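Local structure of sulfur oxygenase/reductase (Halothiobacillus neapolitanus, 6QPA) at residues Asp164-Asp169 with Gln248-Tyr253; Ser124-Ile129 with Gly195-Lys200. The protein probably catalyses the oxygen-dependent oxidation and reduction of elemental sulfur, and carries a bound iron ion. All coordinates share one frame; numbering follows the deposited sequence.

Contact 1 (Asp164-Asp169 with Gln248-Tyr253); sequences DHWVMD and QTPTQY
W166 turns one face of its indole to the side-chain amide of Q248. Its CB lies 4.2 Å from P250 CB, and chi1 (-62°) sets CG beside the backbone N, from where the indole reaches Q248. At the ring fusion CD2 and CE2 lie closest to Q248 NE2 (CE2 at 3.4 Å), which stands over the ring centre with amide and ring planes 81° apart. On the six-membered ring CE3 meets P250 CD at 4.0 Å, and the outer CZ2 is 4.2 Å from Q248 OE1. Q248 NE2 also donates to P250 O (3.0 Å, 163°), which fixes the amide's rotation. An alanine in place of W166 would probably leave the Q248 amide without its aromatic platform and open a gap beside P250 CD. K292 makes a cation-pi contact with the indole, and W115 of a second subunit meets the ring. H165 and Y253 exchange backbone bonds as an antiparallel pair, in a sheet consistent with the dimeric alpha-beta barrel fold of this family; W166 and Q252 form a non-hydrogen-bonded pair. Q252 NE2 donates to D164 OD1 (3.1 Å) on the syn side, tilted out of the carboxylate plane. On the opposite face of the sheet, with H165, V167 CG2 packs on Y253 CD1 at 3.5 Å.

Contact 2 (Ser124-Ile129 with Gly195-Lys200); sequences SDLPQI and GWMIMK
D125 and W196 form a hydrogen-bonded antiparallel pair where strand 110-125 ends against strand 193-204, in a sheet consistent with the family's barrel-like fold. D125 N donates to W196 O at 2.9 Å, a nearly straight bond (167°), and W196 N returns to D125 O from above the carbonyl plane. The tight part lies on and just beyond this pair. W196 CG sits between its backbone N and carbonyl carbon (chi1 58°), and the indole lies with one face under the opposing strand: D125 N stands over the ring centre, and D125 CB makes a CH-pi contact 3.9 Å from the five-membered ring centroid. L126 CG approaches W196 O to 3.6 Å, while P127 CD lies 4.0 Å from G195 CA; a CB on G195 would run into P127 CD and D125 O, so this close approach probably requires a residue without a side chain. On the face of S124 and M197 the touch is sparser, with L126 CD1 3.9 Å from M197 SD. The looser side is the carboxylate of the partly exposed D125, where a water at the indole edge accepts from W196 NE1 at 2.9 Å and donates to D125 OD2 at 2.7 Å. K187 of helix 172-189 forms a salt bridge with the same oxygen. One aspartate thus packs its methylene on the ring and turns its carboxylate to water and lysine, whose positive charge probably favours its ionised form.

Followed from the N terminus, the chain leaves strand 110-125 through S124-I129, passes helix 135-144 and runs down strand 159-167 to D164-D169. Helix 172-189 then leads to strand 193-204, where G195-K200 closes a loop of 65 residues in contact 2. Only later does Q248-Y253 close contact 1, after 78 intervening residues, so the two loops cross instead of nesting. Their meeting ground is the seam between strands 193-204 and 251-259: Y253 CD2 packs on I198 CG2 at 3.9 Å, and T251 CG2 on K200 CG at 3.9 Å. Contact 2 joins 110-125 to 193-204, contact 1 joins 251-259 to 159-167, and the seam makes these four strands adjacent in one sheet.

Contact 1 (Asp164-Asp169 with Gln248-Tyr253)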
# COMPACT_ATOMS: atom_id res chain seq x y z
N ASP A 164 0.23 -20.85 -52.85
CA ASP A 164 0.48 -22.26 -53.09
C ASP A 164 -0.64 -22.85 -53.94
O ASP A 164 -1.81 -22.83 -53.55
CB ASP A 164 0.61 -22.99 -51.75
CG ASP A 164 1.26 -24.36 -51.89
OD1 ASP A 164 1.30 -24.87 -53.02
OD2 ASP A 164 1.76 -24.91 -50.89
N HIS A 165 -0.29 -23.40 -55.10
CA HIS A 165 -1.26 -23.99 -56.01
C HIS A 165 -0.79 -25.39 -56.38
O HIS A 165 0.37 -25.57 -56.77
CB HIS A 165 -1.41 -23.17 -57.29
CG HIS A 165 -1.79 -21.74 -57.07
ND1 HIS A 165 -0.92 -20.81 -56.56
CD2 HIS A 165 -2.95 -21.09 -57.32
CE1 HIS A 165 -1.52 -19.63 -56.49
NE2 HIS A 165 -2.76 -19.77 -56.95
N TRP A 166 -1.69 -26.37 -56.27
CA TRP A 166 -1.47 -27.69 -56.87
C TRP A 166 -2.37 -27.80 -58.09
O TRP A 166 -3.59 -27.69 -57.96
CB TRP A 166 -1.77 -28.83 -55.89
CG TRP A 166 -0.92 -28.89 -54.66
CD1 TRP A 166 -0.08 -27.93 -54.17
CD2 TRP A 166 -0.85 -29.99 -53.74
NE1 TRP A 166 0.51 -28.37 -53.00
CE2 TRP A 166 0.05 -29.63 -52.72
CE3 TRP A 166 -1.47 -31.25 -53.69
CZ2 TRP A 166 0.36 -30.48 -51.66
CZ3 TRP A 166 -1.16 -32.09 -52.63
CH2 TRP A 166 -0.26 -31.70 -51.63
N VAL A 167 -1.77 -28.07 -59.25
CA VAL A 167 -2.45 -27.99 -60.54
C VAL A 167 -2.83 -29.39 -61.00
O VAL A 167 -2.05 -30.34 -60.83
CB VAL A 167 -1.56 -27.26 -61.57
CG1 VAL A 167 -2.15 -27.39 -62.99
CG2 VAL A 167 -1.43 -25.78 -61.18
N MET A 168 -4.06 -29.52 -61.54
CA MET A 168 -4.53 -30.79 -62.07
C MET A 168 -3.62 -31.29 -63.18
O MET A 168 -3.15 -30.52 -64.01
CB MET A 168 -5.95 -30.67 -62.62
CG MET A 168 -6.94 -30.19 -61.56
SD MET A 168 -8.50 -29.62 -62.28
CE MET A 168 -9.19 -31.17 -62.89
N ASP A 169 -3.35 -32.60 -63.15
CA ASP A 169 -2.56 -33.26 -64.18
C ASP A 169 -3.08 -32.90 -65.57
O ASP A 169 -4.26 -33.08 -65.87
CB ASP A 169 -2.62 -34.77 -63.97
CG ASP A 169 -1.76 -35.54 -64.96
OD1 ASP A 169 -0.91 -34.95 -65.65
OD2 ASP A 169 -1.92 -36.76 -65.01
N GLN A 248 7.04 -33.09 -56.82
CA GLN A 248 5.81 -33.73 -56.40
C GLN A 248 4.77 -33.68 -57.51
O GLN A 248 4.83 -32.83 -58.41
CB GLN A 248 5.24 -33.05 -55.17
CG GLN A 248 4.61 -31.69 -55.49
CD GLN A 248 3.72 -31.25 -54.37
OE1 GLN A 248 4.19 -30.98 -53.26
NE2 GLN A 248 2.40 -31.22 -54.63
N THR A 249 3.83 -34.63 -57.47
CA THR A 249 2.59 -34.49 -58.23
C THR A 249 1.43 -34.56 -57.25
O THR A 249 1.53 -35.23 -56.21
CB THR A 249 2.39 -35.55 -59.34
OG1 THR A 249 2.04 -36.81 -58.77
CG2 THR A 249 3.65 -35.71 -60.21
N PRO A 250 0.33 -33.83 -57.49
CA PRO A 250 0.09 -32.84 -58.56
C PRO A 250 1.13 -31.72 -58.55
O PRO A 250 1.66 -31.40 -57.50
CB PRO A 250 -1.30 -32.28 -58.22
CG PRO A 250 -1.95 -33.33 -57.41
CD PRO A 250 -0.84 -33.97 -56.61
N THR A 251 1.44 -31.18 -59.72
CA THR A 251 2.47 -30.17 -59.85
C THR A 251 2.18 -28.98 -58.95
O THR A 251 1.08 -28.41 -58.97
CB THR A 251 2.55 -29.69 -61.29
OG1 THR A 251 2.77 -30.82 -62.15
CG2 THR A 251 3.67 -28.68 -61.44
N GLN A 252 3.19 -28.59 -58.17
CA GLN A 252 3.07 -27.42 -57.33
C GLN A 252 3.58 -26.19 -58.06
O GLN A 252 4.67 -26.21 -58.63
CB GLN A 252 3.85 -27.57 -56.02
CG GLN A 252 3.83 -26.31 -55.18
CD GLN A 252 4.67 -26.45 -53.95
OE1 GLN A 252 5.86 -26.71 -54.04
NE2 GLN A 252 4.06 -26.29 -52.78
N TYR A 253 2.79 -25.12 -58.03
CA TYR A 253 3.23 -23.80 -58.44
C TYR A 253 3.18 -22.86 -57.26
O TYR A 253 2.17 -22.84 -56.54
CB TYR A 253 2.36 -23.25 -59.57
CG TYR A 253 2.57 -23.89 -60.93
CD1 TYR A 253 1.96 -25.09 -61.26
CD2 TYR A 253 3.35 -23.27 -61.91
CE1 TYR A 253 2.13 -25.67 -62.52
CE2 TYR A 253 3.53 -23.84 -63.18
CZ TYR A 253 2.93 -25.04 -63.47
OH TYR A 253 3.09 -25.59 -64.73
O HOH W 1 -0.20 -31.93 -62.30

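Contact 2 (Ser124-Ile129 with Gly195-Lys200)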
# COMPACT_ATOMS: atom_id res chain seq x y z
N SER A 124 8.00 -13.92 -65.13
CA SER A 124 8.18 -12.98 -64.03
C SER A 124 8.05 -11.57 -64.57
O SER A 124 8.19 -11.31 -65.77
CB SER A 124 9.53 -13.14 -63.35
OG SER A 124 10.55 -12.63 -64.19
N ASP A 125 7.70 -10.66 -63.66
CA ASP A 125 7.79 -9.22 -63.84
C ASP A 125 8.20 -8.68 -62.47
O ASP A 125 7.36 -8.22 -61.68
CB ASP A 125 6.48 -8.61 -64.34
CG ASP A 125 6.60 -7.12 -64.61
OD1 ASP A 125 7.70 -6.55 -64.44
OD2 ASP A 125 5.58 -6.50 -64.95
N LEU A 126 9.49 -8.82 -62.17
CA LEU A 126 10.05 -8.48 -60.86
C LEU A 126 11.03 -7.33 -61.03
O LEU A 126 12.04 -7.49 -61.73
CB LEU A 126 10.78 -9.66 -60.25
CG LEU A 126 10.09 -10.60 -59.28
CD1 LEU A 126 11.16 -11.51 -58.66
CD2 LEU A 126 9.31 -9.83 -58.22
N PRO A 127 10.81 -6.19 -60.39
CA PRO A 127 11.78 -5.09 -60.47
C PRO A 127 13.00 -5.34 -59.59
O PRO A 127 12.98 -6.14 -58.65
CB PRO A 127 11.00 -3.88 -59.94
CG PRO A 127 9.89 -4.45 -59.09
CD PRO A 127 9.71 -5.92 -59.44
N GLN A 128 14.07 -4.60 -59.90
CA GLN A 128 15.25 -4.55 -59.03
C GLN A 128 14.90 -3.92 -57.69
O GLN A 128 14.08 -3.00 -57.59
CB GLN A 128 16.38 -3.75 -59.71
CG GLN A 128 16.90 -4.38 -61.00
CD GLN A 128 17.99 -3.54 -61.69
OE1 GLN A 128 18.40 -2.49 -61.19
NE2 GLN A 128 18.42 -3.99 -62.87
N ILE A 129 15.54 -4.40 -56.63
CA ILE A 129 15.27 -3.78 -55.34
C ILE A 129 16.12 -2.52 -55.18
O ILE A 129 17.16 -2.36 -55.81
CB ILE A 129 15.47 -4.76 -54.16
CG1 ILE A 129 16.91 -5.23 -54.06
CG2 ILE A 129 14.51 -5.96 -54.30
CD1 ILE A 129 17.13 -6.07 -52.80
N GLY A 195 5.48 -6.47 -57.95
CA GLY A 195 6.01 -7.40 -58.94
C GLY A 195 5.52 -8.80 -58.68
O GLY A 195 4.81 -9.07 -57.71
N TRP A 196 5.90 -9.72 -59.57
CA TRP A 196 5.42 -11.08 -59.42
C TRP A 196 6.33 -12.05 -60.15
O TRP A 196 7.11 -11.69 -61.03
CB TRP A 196 3.97 -11.23 -59.91
CG TRP A 196 3.78 -10.84 -61.35
CD1 TRP A 196 3.36 -9.63 -61.84
CD2 TRP A 196 3.99 -11.68 -62.50
NE1 TRP A 196 3.29 -9.67 -63.22
CE2 TRP A 196 3.67 -10.92 -63.65
CE3 TRP A 196 4.41 -13.01 -62.66
CZ2 TRP A 196 3.76 -11.44 -64.94
CZ3 TRP A 196 4.51 -13.53 -63.96
CH2 TRP A 196 4.18 -12.75 -65.08
N MET A 197 6.15 -13.33 -59.82
CA MET A 197 6.93 -14.41 -60.39
C MET A 197 6.11 -15.69 -60.25
O MET A 197 5.48 -15.91 -59.22
CB MET A 197 8.29 -14.50 -59.67
CG MET A 197 9.19 -15.64 -59.99
SD MET A 197 10.85 -15.34 -59.29
CE MET A 197 10.50 -15.29 -57.52
N ILE A 198 6.08 -16.50 -61.31
CA ILE A 198 5.43 -17.80 -61.30
C ILE A 198 6.51 -18.87 -61.22
O ILE A 198 7.37 -18.96 -62.10
CB ILE A 198 4.56 -18.01 -62.55
CG1 ILE A 198 3.42 -16.99 -62.59
CG2 ILE A 198 4.04 -19.47 -62.57
CD1 ILE A 198 2.72 -16.93 -63.93
N MET A 199 6.47 -19.69 -60.18
CA MET A 199 7.51 -20.68 -59.94
C MET A 199 6.89 -22.07 -59.94
O MET A 199 5.92 -22.31 -59.21
CB MET A 199 8.21 -20.43 -58.61
CG MET A 199 8.88 -19.08 -58.51
SD MET A 199 9.76 -18.84 -56.93
CE MET A 199 8.39 -18.75 -55.81
N LYS A 200 7.51 -22.99 -60.69
CA LYS A 200 7.02 -24.35 -60.88
C LYS A 200 8.01 -25.32 -60.25
O LYS A 200 9.18 -25.32 -60.62
CB LYS A 200 6.88 -24.66 -62.37
CG LYS A 200 6.31 -26.06 -62.69
CD LYS A 200 6.44 -26.34 -64.17
CE LYS A 200 5.85 -27.69 -64.56
NZ LYS A 200 6.23 -27.93 -65.98
O HOH W 2 3.18 -7.71 -65.39